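Local coordinates for protein particle-associated glycoside hydrolase (Acinetobacter phage Fri1, PDB 6C72) that probably depolymerises the capsular polysaccharide of Acinetobacter baumannii as a phage tailspike glycosidase, opening the way for virus entry, at residues A[417-431]-A[441-454]. Sequence-based numbering, arbitrary orientation.
Sequences VTGDFLIEGNRFQDT and QASFGVNTFLGTAT. With ZN (zinc ion), chain I.
Two successive parallel rungs of the tailspike's beta-helix meet here, residues 417-431 stacking on 441-454 near the end of the solenoid, and they illustrate how side chains help carry a coil's bonding round its corners. Leu-422 and Ile-423 pair with Ser-443 and Phe-444; beyond the bend, Arg-427 to Gln-429 run beside Thr-448 to Leu-450. At the bend an asparagine ladder supplements backbone bonds such as Gly-425 N to Val-446 O. With CG beside the backbone N (chi1 -68°), Asn-447 turns its amide across to the other rung, where ND2 donates to Ile-423 O at 2.9 Å while OD1 accepts from both N and ND2 of Asn-426. The two amide planes are nearly parallel, 13° apart, and Asn-426 repeats the pattern on the preceding coil, ND2 donating to Phe-398 O and OD1 accepting from Asn-401 N. Inside, Ile-423 CD1 packs on Ala-442 CB (3.7 Å), and the rings of Phe-428 and Phe-449, near parallel but slid apart, barely overlap, Phe-428 CD2 lying 3.4 Å from Phe-449 CE1. Glu-424 holds a zinc ion through both carboxylate oxygens, and water links its OE2 to Val-446 N. At the far turn Asp-430 OD1 takes two bonds: Thr-452 N approaches nearly along the C-O axis at 2.8 Å, and Thr-452 OG1 from above the carboxylate plane at 3.2 Å.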
loop_
_atom_site.group_PDB
_atom_site.type_symbol
_atom_site.label_atom_id
_atom_site.label_comp_id
_atom_site.label_asym_id
_atom_site.label_seq_id
_atom_site.Cartn_x
_atom_site.Cartn_y
_atom_site.Cartn_z
ATOM N N VAL A 417 2.883 -20.922 14.078
ATOM C CA VAL A 417 3.159 -20.318 12.782
ATOM C C VAL A 417 4.028 -21.283 11.987
ATOM O O VAL A 417 4.419 -22.346 12.472
ATOM C CB VAL A 417 3.833 -18.927 12.895
ATOM C CG1 VAL A 417 3.047 -18.003 13.826
ATOM C CG2 VAL A 417 5.304 -19.026 13.323
ATOM N N THR A 418 4.335 -20.906 10.755
ATOM C CA THR A 418 5.305 -21.644 9.957
ATOM C C THR A 418 6.457 -20.712 9.616
ATOM O O THR A 418 6.464 -19.530 9.984
ATOM C CB THR A 418 4.670 -22.228 8.692
ATOM O OG1 THR A 418 4.632 -21.231 7.671
ATOM C CG2 THR A 418 3.262 -22.710 8.968
ATOM N N GLY A 419 7.446 -21.258 8.914
ATOM C CA GLY A 419 8.596 -20.479 8.499
ATOM C C GLY A 419 8.283 -19.386 7.509
ATOM O O GLY A 419 9.126 -18.505 7.299
ATOM N N ASP A 420 7.098 -19.415 6.901
ATOM C CA ASP A 420 6.686 -18.356 5.998
ATOM C C ASP A 420 6.031 -17.193 6.738
ATOM O O ASP A 420 5.485 -16.296 6.098
ATOM C CB ASP A 420 5.768 -18.925 4.915
ATOM C CG ASP A 420 6.483 -19.940 4.042
ATOM O OD1 ASP A 420 7.634 -19.660 3.623
ATOM O OD2 ASP A 420 5.924 -21.036 3.797
ATOM N N PHE A 421 6.078 -17.200 8.068
ATOM C CA PHE A 421 5.707 -16.060 8.907
ATOM C C PHE A 421 6.994 -15.324 9.292
ATOM O O PHE A 421 7.810 -15.847 10.060
ATOM C CB PHE A 421 4.939 -16.543 10.140
ATOM C CG PHE A 421 4.331 -15.440 10.972
ATOM C CD1 PHE A 421 3.213 -14.745 10.529
ATOM C CD2 PHE A 421 4.853 -15.121 12.212
ATOM C CE1 PHE A 421 2.641 -13.733 11.303
ATOM C CE2 PHE A 421 4.280 -14.111 12.987
ATOM C CZ PHE A 421 3.170 -13.416 12.527
ATOM N N LEU A 422 7.186 -14.125 8.744
ATOM C CA LEU A 422 8.428 -13.377 8.896
ATOM C C LEU A 422 8.300 -12.335 10.001
ATOM O O LEU A 422 7.390 -11.498 9.974
ATOM C CB LEU A 422 8.820 -12.701 7.580
ATOM C CG LEU A 422 10.075 -11.817 7.618
ATOM C CD1 LEU A 422 11.293 -12.618 8.081
ATOM C CD2 LEU A 422 10.344 -11.206 6.259
ATOM N N ILE A 423 9.237 -12.372 10.944
ATOM C CA ILE A 423 9.293 -11.466 12.087
ATOM C C ILE A 423 10.564 -10.632 11.939
ATOM O O ILE A 423 11.680 -11.149 12.098
ATOM C CB ILE A 423 9.269 -12.239 13.411
ATOM C CG1 ILE A 423 7.956 -13.028 13.515
ATOM C CG2 ILE A 423 9.505 -11.303 14.607
ATOM C CD1 ILE A 423 7.836 -13.863 14.749
ATOM N N GLU A 424 10.398 -9.349 11.627
ATOM C CA GLU A 424 11.498 -8.520 11.158
ATOM C C GLU A 424 11.263 -7.056 11.522
ATOM O O GLU A 424 10.145 -6.554 11.398
ATOM C CB GLU A 424 11.644 -8.671 9.645
ATOM C CG GLU A 424 12.546 -7.662 8.976
ATOM C CD GLU A 424 12.648 -7.907 7.475
ATOM O OE1 GLU A 424 11.678 -7.570 6.755
ATOM O OE2 GLU A 424 13.686 -8.455 7.024
ATOM N N GLY A 425 12.334 -6.372 11.931
ATOM C CA GLY A 425 12.282 -4.951 12.189
ATOM C C GLY A 425 11.515 -4.529 13.424
ATOM O O GLY A 425 11.210 -3.342 13.559
ATOM N N ASN A 426 11.176 -5.460 14.316
ATOM C CA ASN A 426 10.334 -5.191 15.470
ATOM C C ASN A 426 11.156 -4.720 16.672
ATOM O O ASN A 426 12.351 -4.994 16.782
ATOM C CB ASN A 426 9.529 -6.436 15.836
ATOM C CG ASN A 426 8.622 -6.892 14.696
ATOM O OD1 ASN A 426 7.545 -6.328 14.485
ATOM N ND2 ASN A 426 9.070 -7.881 13.936
ATOM N N ARG A 427 10.490 -4.001 17.581
ATOM C CA ARG A 427 11.067 -3.623 18.866
ATOM C C ARG A 427 10.399 -4.440 19.960
ATOM O O ARG A 427 9.206 -4.279 20.228
ATOM C CB ARG A 427 10.910 -2.132 19.133
ATOM C CG ARG A 427 11.731 -1.298 18.211
ATOM C CD ARG A 427 12.297 -0.131 18.969
ATOM N NE ARG A 427 11.230 0.609 19.617
ATOM C CZ ARG A 427 11.347 1.871 19.994
ATOM N NH1 ARG A 427 12.491 2.513 19.786
ATOM N NH2 ARG A 427 10.323 2.489 20.567
ATOM N N PHE A 428 11.180 -5.287 20.610
ATOM C CA PHE A 428 10.685 -6.191 21.640
ATOM C C PHE A 428 11.119 -5.657 23.004
ATOM O O PHE A 428 12.271 -5.835 23.415
ATOM C CB PHE A 428 11.193 -7.613 21.400
ATOM C CG PHE A 428 10.615 -8.277 20.167
ATOM C CD1 PHE A 428 9.253 -8.520 20.066
ATOM C CD2 PHE A 428 11.438 -8.688 19.129
ATOM C CE1 PHE A 428 8.723 -9.146 18.933
ATOM C CE2 PHE A 428 10.919 -9.312 18.003
ATOM C CZ PHE A 428 9.566 -9.544 17.902
ATOM N N GLN A 429 10.204 -4.988 23.701
ATOM C CA GLN A 429 10.488 -4.496 25.044
ATOM C C GLN A 429 10.065 -5.560 26.040
ATOM O O GLN A 429 8.864 -5.796 26.228
ATOM C CB GLN A 429 9.785 -3.176 25.346
ATOM C CG GLN A 429 10.221 -2.608 26.691
ATOM C CD GLN A 429 9.714 -1.207 26.947
ATOM O OE1 GLN A 429 10.487 -0.247 26.970
ATOM N NE2 GLN A 429 8.407 -1.080 27.153
ATOM N N ASP A 430 11.054 -6.203 26.666
ATOM C CA ASP A 430 10.882 -7.252 27.665
ATOM C C ASP A 430 10.176 -8.483 27.109
ATOM O O ASP A 430 9.757 -9.345 27.888
ATOM C CB ASP A 430 10.113 -6.763 28.909
ATOM C CG ASP A 430 10.852 -5.690 29.704
ATOM O OD1 ASP A 430 12.096 -5.698 29.749
ATOM O OD2 ASP A 430 10.170 -4.858 30.343
ATOM N N THR A 431 10.032 -8.595 25.789
ATOM C CA THR A 431 9.304 -9.712 25.194
ATOM C C THR A 431 10.039 -11.023 25.431
ATOM O O THR A 431 11.207 -11.162 25.053
ATOM C CB THR A 431 9.121 -9.496 23.695
ATOM O OG1 THR A 431 8.670 -8.160 23.454
ATOM C CG2 THR A 431 8.103 -10.492 23.138
ATOM N N GLN A 441 9.710 -21.774 14.940
ATOM C CA GLN A 441 8.953 -21.943 13.712
ATOM C C GLN A 441 9.115 -20.785 12.747
ATOM O O GLN A 441 9.300 -21.005 11.553
ATOM C CB GLN A 441 7.466 -22.102 14.027
ATOM C CG GLN A 441 7.108 -23.328 14.817
ATOM C CD GLN A 441 5.644 -23.313 15.195
ATOM O OE1 GLN A 441 5.051 -22.245 15.380
ATOM N NE2 GLN A 441 5.048 -24.492 15.301
ATOM N N ALA A 442 9.009 -19.553 13.238
ATOM C CA ALA A 442 8.970 -18.403 12.357
ATOM C C ALA A 442 10.351 -18.095 11.787
ATOM O O ALA A 442 11.384 -18.523 12.305
ATOM C CB ALA A 442 8.442 -17.175 13.102
ATOM N N SER A 443 10.350 -17.325 10.702
ATOM C CA SER A 443 11.565 -16.713 10.212
ATOM C C SER A 443 11.770 -15.398 10.946
ATOM O O SER A 443 10.833 -14.606 11.088
ATOM C CB SER A 443 11.502 -16.484 8.704
ATOM O OG SER A 443 11.667 -17.709 8.016
ATOM N N PHE A 444 12.995 -15.184 11.424
ATOM C CA PHE A 444 13.388 -13.968 12.119
ATOM C C PHE A 444 14.469 -13.272 11.304
ATOM O O PHE A 444 15.496 -13.881 10.983
ATOM C CB PHE A 444 13.941 -14.285 13.513
ATOM C CG PHE A 444 12.908 -14.757 14.494
ATOM C CD1 PHE A 444 12.526 -16.093 14.527
ATOM C CD2 PHE A 444 12.354 -13.877 15.411
ATOM C CE1 PHE A 444 11.569 -16.532 15.445
ATOM C CE2 PHE A 444 11.402 -14.305 16.328
ATOM C CZ PHE A 444 11.008 -15.629 16.350
ATOM N N GLY A 445 14.243 -12.008 10.980
ATOM C CA GLY A 445 15.284 -11.135 10.470
ATOM C C GLY A 445 15.936 -10.349 11.588
ATOM O O GLY A 445 16.014 -10.797 12.736
ATOM N N VAL A 446 16.421 -9.158 11.249
ATOM C CA VAL A 446 16.875 -8.238 12.279
ATOM C C VAL A 446 15.678 -7.789 13.106
ATOM O O VAL A 446 14.630 -7.430 12.557
ATOM C CB VAL A 446 17.585 -7.033 11.652
ATOM C CG1 VAL A 446 17.880 -5.986 12.720
ATOM C CG2 VAL A 446 18.867 -7.468 10.966
ATOM N N ASN A 447 15.825 -7.830 14.430
ATOM C CA ASN A 447 14.867 -7.260 15.371
ATOM C C ASN A 447 15.650 -6.592 16.504
ATOM O O ASN A 447 16.847 -6.833 16.682
ATOM C CB ASN A 447 13.886 -8.316 15.924
ATOM C CG ASN A 447 12.924 -8.847 14.857
ATOM O OD1 ASN A 447 11.919 -8.207 14.528
ATOM N ND2 ASN A 447 13.236 -10.021 14.310
ATOM N N THR A 448 14.983 -5.707 17.241
ATOM C CA THR A 448 15.606 -5.011 18.359
ATOM C C THR A 448 15.059 -5.545 19.675
ATOM O O THR A 448 13.849 -5.494 19.910
ATOM C CB THR A 448 15.385 -3.506 18.259
ATOM O OG1 THR A 448 15.974 -3.039 17.044
ATOM C CG2 THR A 448 16.061 -2.785 19.449
ATOM N N PHE A 449 15.952 -5.993 20.555
ATOM C CA PHE A 449 15.551 -6.584 21.825
ATOM C C PHE A 449 15.921 -5.634 22.954
ATOM O O PHE A 449 17.078 -5.220 23.074
ATOM C CB PHE A 449 16.182 -7.967 21.986
ATOM C CG PHE A 449 15.770 -8.905 20.903
ATOM C CD1 PHE A 449 14.600 -9.661 21.026
ATOM C CD2 PHE A 449 16.485 -8.977 19.725
ATOM C CE1 PHE A 449 14.169 -10.516 19.997
ATOM C CE2 PHE A 449 16.061 -9.825 18.693
ATOM C CZ PHE A 449 14.895 -10.592 18.832
ATOM N N LEU A 450 14.917 -5.234 23.733
ATOM C CA LEU A 450 15.066 -4.226 24.773
ATOM C C LEU A 450 14.701 -4.809 26.128
ATOM O O LEU A 450 13.918 -5.761 26.229
ATOM C CB LEU A 450 14.192 -3.007 24.493
ATOM C CG LEU A 450 14.485 -2.331 23.159
ATOM C CD1 LEU A 450 13.339 -1.405 22.763
ATOM C CD2 LEU A 450 15.795 -1.575 23.279
ATOM N N GLY A 451 15.283 -4.216 27.165
ATOM C CA GLY A 451 15.020 -4.679 28.511
ATOM C C GLY A 451 15.460 -6.117 28.667
ATOM O O GLY A 451 16.563 -6.509 28.261
ATOM N N THR A 452 14.578 -6.930 29.239
ATOM C CA THR A 452 14.856 -8.338 29.471
ATOM C C THR A 452 14.355 -9.246 28.343
ATOM O O THR A 452 14.073 -10.422 28.598
ATOM C CB THR A 452 14.239 -8.770 30.796
ATOM O OG1 THR A 452 12.817 -8.606 30.723
ATOM C CG2 THR A 452 14.785 -7.899 31.921
ATOM N N ALA A 453 14.210 -8.725 27.122
ATOM C CA ALA A 453 13.660 -9.521 26.027
ATOM C C ALA A 453 14.575 -10.687 25.654
ATOM O O ALA A 453 15.803 -10.563 25.651
ATOM C CB ALA A 453 13.420 -8.646 24.796
ATOM N N THR A 454 13.963 -11.818 25.304
ATOM C CA THR A 454 14.688 -12.992 24.825
ATOM C C THR A 454 15.253 -12.707 23.442
ATOM O O THR A 454 14.498 -12.529 22.480
ATOM C CB THR A 454 13.767 -14.208 24.784
ATOM O OG1 THR A 454 13.344 -14.539 26.113
ATOM C CG2 THR A 454 14.483 -15.402 24.153
HETATM ZN ZN ZN I . 13.288 -7.507 4.938
HETATM O O HOH W 1 15.947 -8.325 8.449
HETATM O O HOH W 2 15.564 -8.345 4.476
HETATM O O HOH W 3 11.661 -8.719 3.924
#